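Long-range contacts in D-threo-3-hydroxyaspartate dehydratase (PDB 3WQC), which uses pyridoxal 5'-phosphate to deaminate D-threo-3-hydroxyaspartate to oxaloacetate and ammonium, and also acts on L-threo- and L-erythro-3-hydroxyaspartate and D-serine: residues 117-122 / 163-168; 70-75 / 86-91. All coordinates share one frame; numbering follows the deposited sequence.

Contact 1 (117-122 / 163-168)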
ATOM      1  N   LEU B 117      17.671 -20.437  -3.621  1.00 10.57           N
ATOM      2  CA  LEU B 117      17.681 -19.189  -4.420  1.00  8.84           C
ATOM      3  C   LEU B 117      17.301 -19.530  -5.864  1.00  9.50           C
ATOM      4  O   LEU B 117      17.390 -20.726  -6.250  1.00 10.50           O
ATOM      5  CB  LEU B 117      19.112 -18.561  -4.408  1.00 10.07           C
ATOM      6  CG  LEU B 117      19.685 -18.391  -3.008  1.00 10.45           C
ATOM      7  CD1 LEU B 117      21.104 -17.803  -3.100  1.00 13.17           C
ATOM      8  CD2 LEU B 117      18.760 -17.392  -2.190  1.00 11.83           C
ATOM      9  N   ILE B 118      16.959 -18.523  -6.664  1.00  9.43           N
ATOM     10  CA  ILE B 118      16.599 -18.766  -8.057  1.00  8.76           C
ATOM     11  C   ILE B 118      17.372 -17.796  -8.922  1.00  9.82           C
ATOM     12  O   ILE B 118      17.683 -16.654  -8.531  1.00 10.70           O
ATOM     13  CB  ILE B 118      15.063 -18.675  -8.302  1.00  8.42           C
ATOM     14  CG1 ILE B 118      14.544 -17.238  -8.301  1.00 10.54           C
ATOM     15  CG2 ILE B 118      14.312 -19.577  -7.290  1.00 10.53           C
ATOM     16  CD1 ILE B 118      13.063 -17.165  -8.739  1.00 10.93           C
ATOM     17  N   VAL B 119      17.665 -18.227 -10.159  1.00  8.51           N
ATOM     18  CA  VAL B 119      18.315 -17.359 -11.163  1.00  8.81           C
ATOM     19  C   VAL B 119      17.673 -17.632 -12.523  1.00  8.88           C
ATOM     20  O   VAL B 119      17.100 -18.711 -12.762  1.00 10.01           O
ATOM     21  CB  VAL B 119      19.867 -17.542 -11.281  1.00 10.12           C
ATOM     22  CG1 VAL B 119      20.517 -17.233  -9.934  1.00 10.68           C
ATOM     23  CG2 VAL B 119      20.247 -18.926 -11.772  1.00 11.55           C
ATOM     24  N   ASP B 120      17.961 -16.738 -13.469  1.00  9.49           N
ATOM     25  CA  ASP B 120      17.557 -16.919 -14.884  1.00  8.61           C
ATOM     26  C   ASP B 120      18.599 -16.392 -15.862  1.00  8.90           C
ATOM     27  O   ASP B 120      18.256 -16.176 -17.050  1.00 11.43           O
ATOM     28  CB  ASP B 120      16.176 -16.345 -15.181  1.00 10.87           C
ATOM     29  CG  ASP B 120      16.124 -14.862 -15.126  1.00 14.54           C
ATOM     30  OD1 ASP B 120      17.134 -14.184 -14.839  1.00 13.94           O
ATOM     31  OD2 ASP B 120      15.018 -14.291 -15.412  1.00 18.85           O
ATOM     32  N   SER B 121      19.863 -16.257 -15.387  1.00  8.73           N
ATOM     33  CA  SER B 121      20.874 -15.709 -16.237  1.00  9.18           C
ATOM     34  C   SER B 121      22.229 -16.353 -15.903  1.00  9.64           C
ATOM     35  O   SER B 121      22.456 -16.775 -14.770  1.00 10.12           O
ATOM     36  CB  SER B 121      20.957 -14.170 -16.115  1.00 10.28           C
ATOM     37  OG  SER B 121      21.405 -13.802 -14.809  1.00 10.70           O
ATOM     38  N   VAL B 122      23.090 -16.373 -16.925  1.00  9.64           N
ATOM     39  CA  VAL B 122      24.467 -16.855 -16.686  1.00  8.88           C
ATOM     40  C   VAL B 122      25.163 -15.923 -15.678  1.00  8.96           C
ATOM     41  O   VAL B 122      25.868 -16.383 -14.792  1.00  9.53           O
ATOM     42  CB  VAL B 122      25.212 -16.891 -18.016  1.00  9.75           C
ATOM     43  CG1 VAL B 122      26.692 -17.222 -17.742  1.00 11.11           C
ATOM     44  CG2 VAL B 122      24.581 -17.936 -18.953  1.00 11.74           C
ATOM     45  N   LEU B 163      21.139 -24.823 -20.514  1.00 11.94           N
ATOM     46  CA  LEU B 163      22.342 -25.610 -20.211  1.00 12.81           C
ATOM     47  C   LEU B 163      23.477 -24.731 -19.684  1.00 10.24           C
ATOM     48  O   LEU B 163      24.302 -25.166 -18.863  1.00 11.91           O
ATOM     49  CB  LEU B 163      22.790 -26.437 -21.429  1.00 13.53           C
ATOM     50  CG  LEU B 163      22.009 -27.733 -21.619  1.00 20.11           C
ATOM     51  CD1 LEU B 163      20.639 -27.904 -21.066  1.00 18.93           C
ATOM     52  CD2 LEU B 163      22.370 -28.425 -22.913  1.00 16.68           C
ATOM     53  N   ALA B 164      23.622 -23.527 -20.332  1.00 10.22           N
ATOM     54  CA  ALA B 164      24.727 -22.670 -19.911  1.00 10.35           C
ATOM     55  C   ALA B 164      24.590 -22.279 -18.416  1.00  9.33           C
ATOM     56  O   ALA B 164      25.534 -22.323 -17.637  1.00 10.78           O
ATOM     57  CB  ALA B 164      24.729 -21.374 -20.760  1.00 12.39           C
ATOM     58  N   ILE B 165      23.340 -21.975 -18.012  1.00 10.05           N
ATOM     59  CA  ILE B 165      23.125 -21.639 -16.591  1.00  9.17           C
ATOM     60  C   ILE B 165      23.281 -22.883 -15.720  1.00  9.63           C
ATOM     61  O   ILE B 165      23.962 -22.812 -14.655  1.00 10.33           O
ATOM     62  CB  ILE B 165      21.695 -21.065 -16.441  1.00  9.05           C
ATOM     63  CG1 ILE B 165      21.598 -19.727 -17.198  1.00 10.72           C
ATOM     64  CG2 ILE B 165      21.332 -20.896 -14.950  1.00 10.62           C
ATOM     65  CD1 ILE B 165      20.119 -19.285 -17.344  1.00 11.05           C
ATOM     66  N   GLY B 166      22.675 -24.020 -16.150  1.00 10.07           N
ATOM     67  CA  GLY B 166      22.825 -25.200 -15.322  1.00  9.56           C
ATOM     68  C   GLY B 166      24.285 -25.665 -15.162  1.00 10.70           C
ATOM     69  O   GLY B 166      24.682 -26.046 -14.057  1.00 11.47           O
ATOM     70  N   ARG B 167      25.081 -25.627 -16.249  1.00 10.66           N
ATOM     71  CA  ARG B 167      26.514 -25.966 -16.129  1.00  9.98           C
ATOM     72  C   ARG B 167      27.260 -25.005 -15.274  1.00  9.95           C
ATOM     73  O   ARG B 167      28.134 -25.375 -14.512  1.00 11.89           O
ATOM     74  CB  ARG B 167      27.099 -26.103 -17.537  1.00 10.90           C
ATOM     75  CG  ARG B 167      26.565 -27.307 -18.263  1.00 11.26           C
ATOM     76  CD  ARG B 167      26.970 -27.288 -19.724  1.00 13.39           C
ATOM     77  NE  ARG B 167      26.522 -28.524 -20.385  1.00 14.69           N
ATOM     78  CZ  ARG B 167      26.297 -28.578 -21.702  1.00 16.60           C
ATOM     79  NH1 ARG B 167      26.338 -27.445 -22.448  1.00 20.65           N
ATOM     80  NH2 ARG B 167      25.909 -29.716 -22.253  1.00 21.75           N
ATOM     81  N   THR B 168      26.947 -23.701 -15.404  1.00  9.95           N
ATOM     82  CA  THR B 168      27.681 -22.711 -14.607  1.00 10.41           C
ATOM     83  C   THR B 168      27.491 -23.066 -13.111  1.00  9.36           C
ATOM     84  O   THR B 168      28.435 -23.042 -12.298  1.00 11.93           O
ATOM     85  CB  THR B 168      27.144 -21.302 -14.876  1.00 10.63           C
ATOM     86  OG1 THR B 168      27.411 -20.964 -16.235  1.00 12.33           O
ATOM     87  CG2 THR B 168      27.783 -20.260 -13.936  1.00 10.79           C
TER

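Contact 2 (70-75 / 86-91)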
ATOM      1  N   SER B  70       4.460 -28.327   2.655  1.00 17.42           N
ATOM      2  CA  SER B  70       5.855 -28.749   2.697  1.00 18.69           C
ATOM      3  C   SER B  70       6.686 -27.530   2.365  1.00 15.44           C
ATOM      4  O   SER B  70       6.864 -27.192   1.147  1.00 18.49           O
ATOM      5  CB  SER B  70       6.104 -29.772   1.525  1.00 22.77           C
ATOM      6  OG  SER B  70       5.371 -30.914   1.761  1.00 29.83           O
ATOM      7  N   GLY B  71       7.239 -26.895   3.407  1.00 17.59           N
ATOM      8  CA  GLY B  71       8.068 -25.726   3.158  1.00 16.32           C
ATOM      9  C   GLY B  71       7.203 -24.507   2.803  1.00 14.45           C
ATOM     10  O   GLY B  71       5.961 -24.580   2.730  1.00 15.30           O
ATOM     11  N   ILE B  72       7.898 -23.400   2.497  1.00 12.46           N
ATOM     12  CA  ILE B  72       7.210 -22.214   2.066  1.00 12.19           C
ATOM     13  C   ILE B  72       8.006 -21.564   0.912  1.00 10.87           C
ATOM     14  O   ILE B  72       9.206 -21.844   0.716  1.00 11.85           O
ATOM     15  CB  ILE B  72       7.085 -21.152   3.216  1.00 11.37           C
ATOM     16  CG1 ILE B  72       8.470 -20.637   3.703  1.00 12.61           C
ATOM     17  CG2 ILE B  72       6.219 -21.704   4.372  1.00 13.89           C
ATOM     18  CD1 ILE B  72       8.402 -19.570   4.807  1.00 14.17           C
ATOM     19  N   THR B  73       7.323 -20.622   0.273  1.00 10.04           N
ATOM     20  CA  THR B  73       7.955 -19.722  -0.702  1.00 10.43           C
ATOM     21  C   THR B  73       7.868 -18.328  -0.115  1.00 10.41           C
ATOM     22  O   THR B  73       6.822 -17.951   0.494  1.00 11.28           O
ATOM     23  CB  THR B  73       7.175 -19.693  -2.045  1.00 10.25           C
ATOM     24  OG1 THR B  73       6.884 -21.056  -2.448  1.00 12.72           O
ATOM     25  CG2 THR B  73       8.019 -19.064  -3.145  1.00 11.37           C
ATOM     26  N   VAL B  74       8.945 -17.543  -0.261  1.00  9.92           N
ATOM     27  CA  VAL B  74       8.960 -16.177   0.268  1.00 10.43           C
ATOM     28  C   VAL B  74       9.322 -15.238  -0.900  1.00 10.98           C
ATOM     29  O   VAL B  74       9.983 -15.618  -1.890  1.00 10.63           O
ATOM     30  CB  VAL B  74       9.974 -15.950   1.421  1.00 10.12           C
ATOM     31  CG1 VAL B  74       9.512 -16.836   2.601  1.00 10.71           C
ATOM     32  CG2 VAL B  74      11.414 -16.265   1.025  1.00 11.19           C
ATOM     33  N   SER B  75       8.918 -13.957  -0.750  1.00  9.45           N
ATOM     34  CA  SER B  75       9.174 -12.917  -1.770  1.00  8.89           C
ATOM     35  C   SER B  75      10.326 -11.990  -1.379  1.00  9.78           C
ATOM     36  O   SER B  75      10.673 -11.126  -2.200  1.00 10.30           O
ATOM     37  CB  SER B  75       7.928 -12.107  -2.082  1.00 10.06           C
ATOM     38  OG  SER B  75       7.576 -11.235  -0.992  1.00 11.88           O
ATOM     39  N   ALA B  86      10.989 -18.403  13.291  1.00 17.48           N
ATOM     40  CA  ALA B  86       9.748 -19.063  13.783  1.00 21.04           C
ATOM     41  C   ALA B  86       9.748 -20.572  13.608  1.00 21.11           C
ATOM     42  O   ALA B  86       8.762 -21.216  13.925  1.00 28.65           O
ATOM     43  CB  ALA B  86       8.510 -18.420  13.155  1.00 19.98           C
ATOM     44  N   GLY B  87      10.816 -21.140  13.044  1.00 18.45           N
ATOM     45  CA  GLY B  87      10.964 -22.579  12.954  1.00 20.55           C
ATOM     46  C   GLY B  87      10.840 -23.226  11.567  1.00 18.74           C
ATOM     47  O   GLY B  87      10.970 -24.483  11.425  1.00 25.49           O
ATOM     48  N   THR B  88      10.572 -22.396  10.525  1.00 17.45           N
ATOM     49  CA  THR B  88      10.434 -22.941   9.179  1.00 16.49           C
ATOM     50  C   THR B  88      11.837 -23.054   8.520  1.00 17.91           C
ATOM     51  O   THR B  88      12.504 -22.036   8.355  1.00 17.91           O
ATOM     52  CB  THR B  88       9.582 -22.036   8.312  1.00 18.14           C
ATOM     53  OG1 THR B  88       8.309 -21.948   8.917  1.00 26.07           O
ATOM     54  CG2 THR B  88       9.389 -22.616   6.884  1.00 18.37           C
ATOM     55  N   THR B  89      12.279 -24.276   8.159  1.00 17.72           N
ATOM     56  CA  THR B  89      13.636 -24.406   7.635  1.00 18.26           C
ATOM     57  C   THR B  89      13.664 -24.563   6.127  1.00 16.60           C
ATOM     58  O   THR B  89      14.671 -24.258   5.511  1.00 18.55           O
ATOM     59  CB  THR B  89      14.334 -25.626   8.268  1.00 21.74           C
ATOM     60  OG1 THR B  89      13.591 -26.798   8.007  1.00 24.88           O
ATOM     61  CG2 THR B  89      14.435 -25.465   9.787  1.00 23.83           C
ATOM     62  N   ASP B  90      12.563 -25.004   5.511  1.00 14.06           N
ATOM     63  CA  ASP B  90      12.554 -25.285   4.048  1.00 13.45           C
ATOM     64  C   ASP B  90      11.937 -24.097   3.331  1.00 13.78           C
ATOM     65  O   ASP B  90      10.695 -23.922   3.246  1.00 14.77           O
ATOM     66  CB  ASP B  90      11.722 -26.543   3.870  1.00 16.05           C
ATOM     67  CG  ASP B  90      11.548 -26.979   2.425  1.00 17.22           C
ATOM     68  OD1 ASP B  90      12.039 -26.246   1.463  1.00 17.23           O
ATOM     69  OD2 ASP B  90      10.806 -28.008   2.145  1.00 24.39           O
ATOM     70  N   ILE B  91      12.821 -23.200   2.845  1.00 12.55           N
ATOM     71  CA  ILE B  91      12.329 -21.879   2.352  1.00 11.80           C
ATOM     72  C   ILE B  91      12.908 -21.631   0.962  1.00 12.03           C
ATOM     73  O   ILE B  91      14.147 -21.717   0.741  1.00 12.64           O
ATOM     74  CB  ILE B  91      12.811 -20.743   3.299  1.00  9.96           C
ATOM     75  CG1 ILE B  91      12.240 -20.945   4.709  1.00 13.74           C
ATOM     76  CG2 ILE B  91      12.361 -19.348   2.733  1.00 12.03           C
ATOM     77  CD1 ILE B  91      12.560 -19.812   5.696  1.00 14.26           C
TER

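Contact 1 (117-122 / 163-168)
The guanidinium of R167 has L163 CB on one of its faces, 3.8 Å above the plane and displaced toward the rim, a packing of one turn of helix 159-171 on itself. Across the contact the flat group that matters is the D120-S121 peptide: I165 CD1 lies over one face of it, 3.6 Å from both D120 C and S121 N. I165 CG1, anti to the carbonyl carbon (chi1 -66°), comes within 3.7 Å of V122 N, while I165 CG2 turns back to V119 CG2 at 3.9 Å. V122 crosses I165 obliquely and sets CG2 against A164 CB, again at 3.9 Å. The hydroxyl of T168 is tied down by its own helix, OG1 donating to A164 O at 2.7 Å from above the carbonyl plane, so that this oxygen, already accepting from T168 N, is gripped twice. An alanine at I165 would probably leave the D120-S121 turn poorly packed, since the atoms touching the peptide, V119 and V122 would all go. This is packing in the outer layer of the TIM-barrel domain, where the turn from strand 114-119 into helix 122-135 rests on the neighbouring helix 159-171. S121, at the N-cap, bonds A124 N through OG; D120 OD2 accepts from G153 N, just before strand 154-155. V119 also packs on I128, T168 on A125, and I165 on I143 of strand 140-146.

Contact 2 (70-75 / 86-91)
Strand 72-74, helix 77-85 and strand 90-93 form a beta-alpha-beta unit of the TIM-barrel domain found in alanine racemase-like enzymes, and this contact joins its two parallel strands where the second one starts. Helix 77-85 ends in a Schellman motif at G87, whose positive phi turns the chain back toward the sheet. I72 pairs with I91: I72 N donates to D90 O at 2.9 Å, nearly along the C=O axis (169°). On the other side of the pair, I91 CA lies 3.5 Å from I72 O, a weaker CH...O contact beside the hydrogen bonds that I72 makes through this oxygen with the backbone of L92, the next step of the ladder, and with R49 NH1. G71 has a phi of 75° and its CA lies 3.7 Å from D90 OD2; a side chain there would run into that carboxylate. D90 CG is anti to the backbone N, and OD1 is shared in salt bridges with K116 and R49, which would be expected to keep the acid ionised.

The side chains of I72 and I91 lie alongside one another and point the same way, beneath helix 77-85, with F83 on I72 and A80 on I91. I72 CG1 takes the crowded place between backbone N and carbonyl carbon (chi1 63°), and I72 CD1 meets T88 CG2 at 3.8 Å. The side chain of V74, about 7 Å from that of K53, the lysine inferred to carry the cofactor though it is not attached here, crosses I91 obliquely, with V74 CG2 3.6 Å from I91 CG2.

Overall arrangement
Contact 2 closes before contact 1 opens, so the two follow one another along the chain, both within the alanine racemase-like domain. Their centres are 23 Å apart and their nearest atoms about 6 Å, without touching. What links them is the parallel sheet: strand 90-93 of contact 2 is the direct neighbour of strand 114-119 of contact 1. Contact 2 joins two adjacent strands within the sheet, with the side chain of V74 about 10 Å from the bound pyridoxal phosphate, whereas contact 1 lies farther from the centre of the chain, where the turn from strand 114-119 into helix 122-135 meets helix 159-171. Together they illustrate strand pairing and the packing of a strand-to-helix turn on a neighbouring helix in one barrel.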